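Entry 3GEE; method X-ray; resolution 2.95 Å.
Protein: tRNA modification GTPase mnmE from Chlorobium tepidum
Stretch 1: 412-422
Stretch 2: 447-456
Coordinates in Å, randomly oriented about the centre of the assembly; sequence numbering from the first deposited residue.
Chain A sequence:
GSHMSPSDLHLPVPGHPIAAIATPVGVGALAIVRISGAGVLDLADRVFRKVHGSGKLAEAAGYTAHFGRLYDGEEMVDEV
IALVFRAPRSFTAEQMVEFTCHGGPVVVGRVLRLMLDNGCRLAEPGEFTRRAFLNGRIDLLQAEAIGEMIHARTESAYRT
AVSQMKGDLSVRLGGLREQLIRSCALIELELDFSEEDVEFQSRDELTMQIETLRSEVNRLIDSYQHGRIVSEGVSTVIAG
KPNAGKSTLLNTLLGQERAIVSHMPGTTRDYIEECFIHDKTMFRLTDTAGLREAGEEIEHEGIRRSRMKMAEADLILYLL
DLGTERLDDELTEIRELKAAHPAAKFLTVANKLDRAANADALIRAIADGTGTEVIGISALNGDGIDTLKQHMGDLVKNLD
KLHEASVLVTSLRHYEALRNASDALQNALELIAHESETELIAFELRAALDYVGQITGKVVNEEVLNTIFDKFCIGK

Stretch 1 (412-422) LRHYEALRNAS
Stretch 2, residues 447-456: AALDYVGQIT

Both stretches are alpha-helical and pack nearly antiparallel, with 166° between their N-to-C directions and axes 8.2 Å apart at closest approach. In stretch 1 phi runs from -40 to -70° and psi from -22 to -59°. In stretch 2 phi is -61 to -76° from Ala447 to Ile455; psi is -33 to -48° through Val452 and -25 to -31° from Gly453 to Ile455. Thr456 is -99/-6. Register is set by His414 CA to Ile455 CA at 5.6 Å and Ala421 CA to Ala448 CA at 4.3 Å. The contact buries 502 Å², both sides summed.

Leu412 (chi1 t, chi2 p) stays out of reach. Arg413 leaves its helix sideways, but its long chain (t, t, p, chi4 91°) brings the guanidinium to the last residues of stretch 2. Arg413 NH1 donates to Gln454 O at 3.1 Å, and Arg413 NH2 donates to Ile455 O at 3.0 Å with a straighter angle of 165°. Both carbonyls lie at the guanidinium edge, near its plane. An arginine suits this place because it can reach two successive carbonyl oxygens.

His414 is buried, with chi1 m at -38°. His414 CB is 4.0 Å from Ile455 CD1. Tyr415 (chi1 t) points away, and Glu416 (m, t) is out of reach, though its carbonyl has a role below.

Ala417 sits sideways. Ala417 CB packs on Ile455 CG2 at 3.6 Å, apolar against apolar. The chi1 of 103° and chi2 of 145° of Ile455 lie between wells. Ile455 has the largest area covered by the opposing stretch, 96 Å². Ala417 O also lies 3.7 Å from Tyr451 CB. Leu418 (m, t) and Arg419 (m, t, m) direct CB away.

Asn420 points toward stretch 2. Its chi1 is m and chi2 is -114°. Asn420 ND2 donates to Glu416 O at 2.8 Å, one turn back in the same helix. Asn420 CB lies over one face of the Tyr451 ring, 3.6 Å from its centroid and 13° off the normal, a CH-pi contact. Tyr451 also points toward its partner, with chi1 m and chi2 -42°. Tyr451 CD2 is 3.3 Å from Asn420 O.

Ala421 is buried where the paired CA atoms come nearest. Ala421 CB is 3.9 Å from Tyr451 CB and also 3.9 Å from Val452 CG2; Val452 has chi1 t. Ala421 O is 3.9 Å from Ala448 CB. Two alanines meet here, each with a single methyl as its side chain. Ser422 (chi1 p) points away and makes no contact with stretch 2.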

ATOM      1  N   LEU A 412     -10.831  14.974 -22.652  1.00 87.31           N
ATOM      2  CA  LEU A 412     -11.791  15.119 -23.737  1.00 86.13           C
ATOM      3  C   LEU A 412     -13.051  15.889 -23.311  1.00 85.32           C
ATOM      4  O   LEU A 412     -13.487  16.815 -24.011  1.00 85.32           O
ATOM      5  CB  LEU A 412     -12.151  13.726 -24.263  1.00 86.10           C
ATOM      6  CG  LEU A 412     -13.067  13.543 -25.468  1.00 86.21           C
ATOM      7  CD1 LEU A 412     -12.378  13.970 -26.759  1.00 86.66           C
ATOM      8  CD2 LEU A 412     -13.487  12.087 -25.540  1.00 86.21           C
ATOM      9  N   ARG A 413     -13.619  15.515 -22.163  1.00 84.18           N
ATOM     10  CA  ARG A 413     -14.868  16.109 -21.683  1.00 83.19           C
ATOM     11  C   ARG A 413     -14.841  17.637 -21.714  1.00 82.36           C
ATOM     12  O   ARG A 413     -15.754  18.266 -22.268  1.00 82.45           O
ATOM     13  CB  ARG A 413     -15.207  15.614 -20.275  1.00 83.31           C
ATOM     14  CG  ARG A 413     -16.590  16.032 -19.783  1.00 83.58           C
ATOM     15  CD  ARG A 413     -16.812  15.604 -18.341  1.00 84.39           C
ATOM     16  NE  ARG A 413     -15.892  16.265 -17.416  1.00 85.29           N
ATOM     17  CZ  ARG A 413     -16.149  17.412 -16.790  1.00 85.55           C
ATOM     18  NH1 ARG A 413     -17.304  18.039 -16.989  1.00 85.13           N
ATOM     19  NH2 ARG A 413     -15.250  17.936 -15.962  1.00 85.71           N
ATOM     20  N   HIS A 414     -13.792  18.221 -21.131  1.00 81.23           N
ATOM     21  CA  HIS A 414     -13.632  19.675 -21.088  1.00 80.40           C
ATOM     22  C   HIS A 414     -13.485  20.252 -22.491  1.00 80.46           C
ATOM     23  O   HIS A 414     -14.162  21.220 -22.845  1.00 80.36           O
ATOM     24  CB  HIS A 414     -12.425  20.082 -20.244  1.00 80.04           C
ATOM     25  CG  HIS A 414     -12.224  19.245 -19.018  1.00 79.33           C
ATOM     26  ND1 HIS A 414     -10.995  19.120 -18.402  1.00 78.45           N
ATOM     27  CD2 HIS A 414     -13.086  18.481 -18.301  1.00 79.22           C
ATOM     28  CE1 HIS A 414     -11.112  18.326 -17.352  1.00 78.81           C
ATOM     29  NE2 HIS A 414     -12.369  17.922 -17.271  1.00 79.24           N
ATOM     30  N   TYR A 415     -12.602  19.638 -23.279  1.00 80.69           N
ATOM     31  CA  TYR A 415     -12.346  20.043 -24.660  1.00 81.07           C
ATOM     32  C   TYR A 415     -13.656  20.180 -25.427  1.00 81.77           C
ATOM     33  O   TYR A 415     -13.982  21.264 -25.915  1.00 81.81           O
ATOM     34  CB  TYR A 415     -11.405  19.032 -25.324  1.00 80.76           C
ATOM     35  CG  TYR A 415     -11.128  19.221 -26.803  1.00 80.68           C
ATOM     36  CD1 TYR A 415     -10.338  20.279 -27.265  1.00 80.60           C
ATOM     37  CD2 TYR A 415     -11.622  18.311 -27.741  1.00 80.91           C
ATOM     38  CE1 TYR A 415     -10.070  20.438 -28.630  1.00 80.25           C
ATOM     39  CE2 TYR A 415     -11.359  18.458 -29.107  1.00 80.50           C
ATOM     40  CZ  TYR A 415     -10.584  19.520 -29.544  1.00 80.50           C
ATOM     41  OH  TYR A 415     -10.327  19.653 -30.892  1.00 80.47           O
ATOM     42  N   GLU A 416     -14.417  19.088 -25.489  1.00 82.84           N
ATOM     43  CA  GLU A 416     -15.669  19.052 -26.246  1.00 84.10           C
ATOM     44  C   GLU A 416     -16.641  20.128 -25.782  1.00 84.84           C
ATOM     45  O   GLU A 416     -17.332  20.740 -26.597  1.00 85.04           O
ATOM     46  CB  GLU A 416     -16.318  17.668 -26.165  1.00 84.08           C
ATOM     47  CG  GLU A 416     -15.732  16.650 -27.144  1.00 84.41           C
ATOM     48  CD  GLU A 416     -16.104  15.211 -26.805  1.00 84.42           C
ATOM     49  OE1 GLU A 416     -16.214  14.878 -25.602  1.00 85.05           O
ATOM     50  OE2 GLU A 416     -16.274  14.407 -27.748  1.00 84.78           O
ATOM     51  N   ALA A 417     -16.671  20.360 -24.473  1.00 85.85           N
ATOM     52  CA  ALA A 417     -17.509  21.399 -23.892  1.00 86.99           C
ATOM     53  C   ALA A 417     -17.036  22.807 -24.275  1.00 87.86           C
ATOM     54  O   ALA A 417     -17.856  23.676 -24.579  1.00 87.92           O
ATOM     55  CB  ALA A 417     -17.569  21.243 -22.385  1.00 86.98           C
ATOM     56  N   LEU A 418     -15.719  23.021 -24.260  1.00 89.03           N
ATOM     57  CA  LEU A 418     -15.129  24.299 -24.671  1.00 90.26           C
ATOM     58  C   LEU A 418     -15.396  24.569 -26.150  1.00 91.26           C
ATOM     59  O   LEU A 418     -15.613  25.717 -26.554  1.00 91.42           O
ATOM     60  CB  LEU A 418     -13.623  24.332 -24.393  1.00 90.15           C
ATOM     61  CG  LEU A 418     -13.112  24.456 -22.952  1.00 90.55           C
ATOM     62  CD1 LEU A 418     -11.599  24.251 -22.898  1.00 90.68           C
ATOM     63  CD2 LEU A 418     -13.493  25.790 -22.318  1.00 90.61           C
ATOM     64  N   ARG A 419     -15.376  23.505 -26.950  1.00 92.41           N
ATOM     65  CA  ARG A 419     -15.779  23.582 -28.346  1.00 93.62           C
ATOM     66  C   ARG A 419     -17.248  23.975 -28.444  1.00 94.22           C
ATOM     67  O   ARG A 419     -17.590  24.957 -29.105  1.00 94.30           O
ATOM     68  CB  ARG A 419     -15.542  22.247 -29.053  1.00 93.77           C
ATOM     69  CG  ARG A 419     -14.108  22.022 -29.503  1.00 94.79           C
ATOM     70  CD  ARG A 419     -14.056  21.008 -30.638  1.00 96.31           C
ATOM     71  NE  ARG A 419     -14.311  19.648 -30.167  1.00 97.55           N
ATOM     72  CZ  ARG A 419     -14.643  18.625 -30.950  1.00 98.15           C
ATOM     73  NH1 ARG A 419     -14.847  17.427 -30.413  1.00 98.58           N
ATOM     74  NH2 ARG A 419     -14.777  18.792 -32.262  1.00 97.85           N
ATOM     75  N   ASN A 420     -18.104  23.213 -27.765  1.00 95.11           N
ATOM     76  CA  ASN A 420     -19.538  23.485 -27.719  1.00 96.05           C
ATOM     77  C   ASN A 420     -19.860  24.908 -27.275  1.00 96.67           C
ATOM     78  O   ASN A 420     -20.832  25.508 -27.745  1.00 96.78           O
ATOM     79  CB  ASN A 420     -20.246  22.473 -26.815  1.00 96.05           C
ATOM     80  CG  ASN A 420     -20.625  21.200 -27.547  1.00 96.46           C
ATOM     81  OD1 ASN A 420     -21.927  20.966 -27.681  1.00 96.88           O
ATOM     82  ND2 ASN A 420     -19.765  20.434 -27.982  1.00 97.02           N
ATOM     83  N   ALA A 421     -19.037  25.438 -26.373  1.00 97.47           N
ATOM     84  CA  ALA A 421     -19.169  26.813 -25.907  1.00 98.26           C
ATOM     85  C   ALA A 421     -18.801  27.813 -27.003  1.00 98.87           C
ATOM     86  O   ALA A 421     -19.572  28.732 -27.282  1.00 99.00           O
ATOM     87  CB  ALA A 421     -18.324  27.040 -24.660  1.00 98.19           C
ATOM     88  N   SER A 422     -17.640  27.621 -27.630  1.00 99.62           N
ATOM     89  CA  SER A 422     -17.158  28.535 -28.674  1.00100.43           C
ATOM     90  C   SER A 422     -17.973  28.458 -29.968  1.00101.01           C
ATOM     91  O   SER A 422     -17.960  29.396 -30.770  1.00101.05           O
ATOM     92  CB  SER A 422     -15.674  28.305 -28.962  1.00100.35           C
ATOM     93  OG  SER A 422     -15.442  26.981 -29.399  1.00100.63           O
ATOM     94  N   ALA A 447     -26.426  29.061 -23.624  1.00109.21           N
ATOM     95  CA  ALA A 447     -25.862  27.779 -24.030  1.00108.94           C
ATOM     96  C   ALA A 447     -24.365  27.710 -23.732  1.00108.71           C
ATOM     97  O   ALA A 447     -23.866  26.671 -23.301  1.00108.62           O
ATOM     98  CB  ALA A 447     -26.133  27.521 -25.505  1.00108.96           C
ATOM     99  N   ALA A 448     -23.665  28.823 -23.953  1.00108.48           N
ATOM    100  CA  ALA A 448     -22.227  28.915 -23.696  1.00108.32           C
ATOM    101  C   ALA A 448     -21.908  28.856 -22.201  1.00108.26           C
ATOM    102  O   ALA A 448     -21.025  28.103 -21.782  1.00108.25           O
ATOM    103  CB  ALA A 448     -21.661  30.180 -24.309  1.00108.28           C
ATOM    104  N   LEU A 449     -22.630  29.652 -21.412  1.00108.15           N
ATOM    105  CA  LEU A 449     -22.511  29.641 -19.951  1.00107.99           C
ATOM    106  C   LEU A 449     -22.869  28.272 -19.372  1.00107.87           C
ATOM    107  O   LEU A 449     -22.306  27.850 -18.358  1.00107.92           O
ATOM    108  CB  LEU A 449     -23.373  30.754 -19.330  1.00108.02           C
ATOM    109  CG  LEU A 449     -23.965  30.575 -17.924  1.00108.05           C
ATOM    110  CD1 LEU A 449     -23.725  31.793 -17.049  1.00107.96           C
ATOM    111  CD2 LEU A 449     -25.452  30.233 -17.994  1.00108.09           C
ATOM    112  N   ASP A 450     -23.807  27.592 -20.028  1.00107.66           N
ATOM    113  CA  ASP A 450     -24.202  26.240 -19.654  1.00107.52           C
ATOM    114  C   ASP A 450     -23.064  25.254 -19.919  1.00107.32           C
ATOM    115  O   ASP A 450     -22.839  24.334 -19.129  1.00107.35           O
ATOM    116  CB  ASP A 450     -25.452  25.823 -20.433  1.00107.62           C
ATOM    117  CG  ASP A 450     -26.406  24.975 -19.610  1.00107.84           C
ATOM    118  OD1 ASP A 450     -25.946  24.038 -18.918  1.00107.74           O
ATOM    119  OD2 ASP A 450     -27.627  25.244 -19.673  1.00108.04           O
ATOM    120  N   TYR A 451     -22.345  25.461 -21.022  1.00107.02           N
ATOM    121  CA  TYR A 451     -21.249  24.574 -21.415  1.00106.70           C
ATOM    122  C   TYR A 451     -19.987  24.784 -20.587  1.00106.51           C
ATOM    123  O   TYR A 451     -19.361  23.813 -20.160  1.00106.57           O
ATOM    124  CB  TYR A 451     -20.943  24.694 -22.913  1.00106.65           C
ATOM    125  CG  TYR A 451     -21.981  24.051 -23.813  1.00106.66           C
ATOM    126  CD1 TYR A 451     -22.544  22.812 -23.494  1.00106.68           C
ATOM    127  CD2 TYR A 451     -22.387  24.672 -24.994  1.00106.61           C
ATOM    128  CE1 TYR A 451     -23.494  22.219 -24.320  1.00106.58           C
ATOM    129  CE2 TYR A 451     -23.335  24.083 -25.828  1.00106.49           C
ATOM    130  CZ  TYR A 451     -23.882  22.858 -25.485  1.00106.48           C
ATOM    131  OH  TYR A 451     -24.818  22.273 -26.305  1.00106.48           O
ATOM    132  N   VAL A 452     -19.617  26.044 -20.364  1.00106.22           N
ATOM    133  CA  VAL A 452     -18.459  26.379 -19.532  1.00106.01           C
ATOM    134  C   VAL A 452     -18.684  25.896 -18.096  1.00105.97           C
ATOM    135  O   VAL A 452     -17.763  25.403 -17.441  1.00105.85           O
ATOM    136  CB  VAL A 452     -18.152  27.899 -19.564  1.00105.97           C
ATOM    137  CG1 VAL A 452     -17.002  28.254 -18.627  1.00105.86           C
ATOM    138  CG2 VAL A 452     -17.822  28.339 -20.977  1.00105.90           C
ATOM    139  N   GLY A 453     -19.924  26.018 -17.631  1.00105.98           N
ATOM    140  CA  GLY A 453     -20.300  25.602 -16.284  1.00106.04           C
ATOM    141  C   GLY A 453     -20.321  24.100 -16.069  1.00106.01           C
ATOM    142  O   GLY A 453     -20.101  23.630 -14.953  1.00106.10           O
ATOM    143  N   GLN A 454     -20.589  23.346 -17.133  1.00105.97           N
ATOM    144  CA  GLN A 454     -20.643  21.885 -17.054  1.00105.95           C
ATOM    145  C   GLN A 454     -19.295  21.259 -16.711  1.00105.80           C
ATOM    146  O   GLN A 454     -19.239  20.210 -16.066  1.00105.68           O
ATOM    147  CB  GLN A 454     -21.174  21.292 -18.360  1.00105.94           C
ATOM    148  CG  GLN A 454     -22.676  21.062 -18.360  1.00106.13           C
ATOM    149  CD  GLN A 454     -23.223  20.686 -19.724  1.00106.19           C
ATOM    150  OE1 GLN A 454     -22.547  20.039 -20.528  1.00106.43           O
ATOM    151  NE2 GLN A 454     -24.463  21.089 -19.991  1.00106.66           N
ATOM    152  N   ILE A 455     -18.216  21.908 -17.137  1.00105.74           N
ATOM    153  CA  ILE A 455     -16.877  21.378 -16.916  1.00105.75           C
ATOM    154  C   ILE A 455     -16.446  21.527 -15.454  1.00105.85           C
ATOM    155  O   ILE A 455     -15.617  20.758 -14.970  1.00105.96           O
ATOM    156  CB  ILE A 455     -15.821  21.963 -17.911  1.00105.70           C
ATOM    157  CG1 ILE A 455     -14.936  23.023 -17.261  1.00105.73           C
ATOM    158  CG2 ILE A 455     -16.482  22.507 -19.176  1.00105.66           C
ATOM    159  CD1 ILE A 455     -13.522  22.985 -17.780  1.00106.21           C
ATOM    160  N   THR A 456     -17.024  22.504 -14.756  1.00105.96           N
ATOM    161  CA  THR A 456     -16.719  22.739 -13.343  1.00106.07           C
ATOM    162  C   THR A 456     -17.768  22.120 -12.419  1.00106.30           C
ATOM    163  O   THR A 456     -17.613  22.131 -11.198  1.00106.32           O
ATOM    164  CB  THR A 456     -16.565  24.246 -13.023  1.00105.99           C
ATOM    165  OG1 THR A 456     -17.780  24.937 -13.336  1.00105.99           O
ATOM    166  CG2 THR A 456     -15.419  24.853 -13.815  1.00105.92           C
TER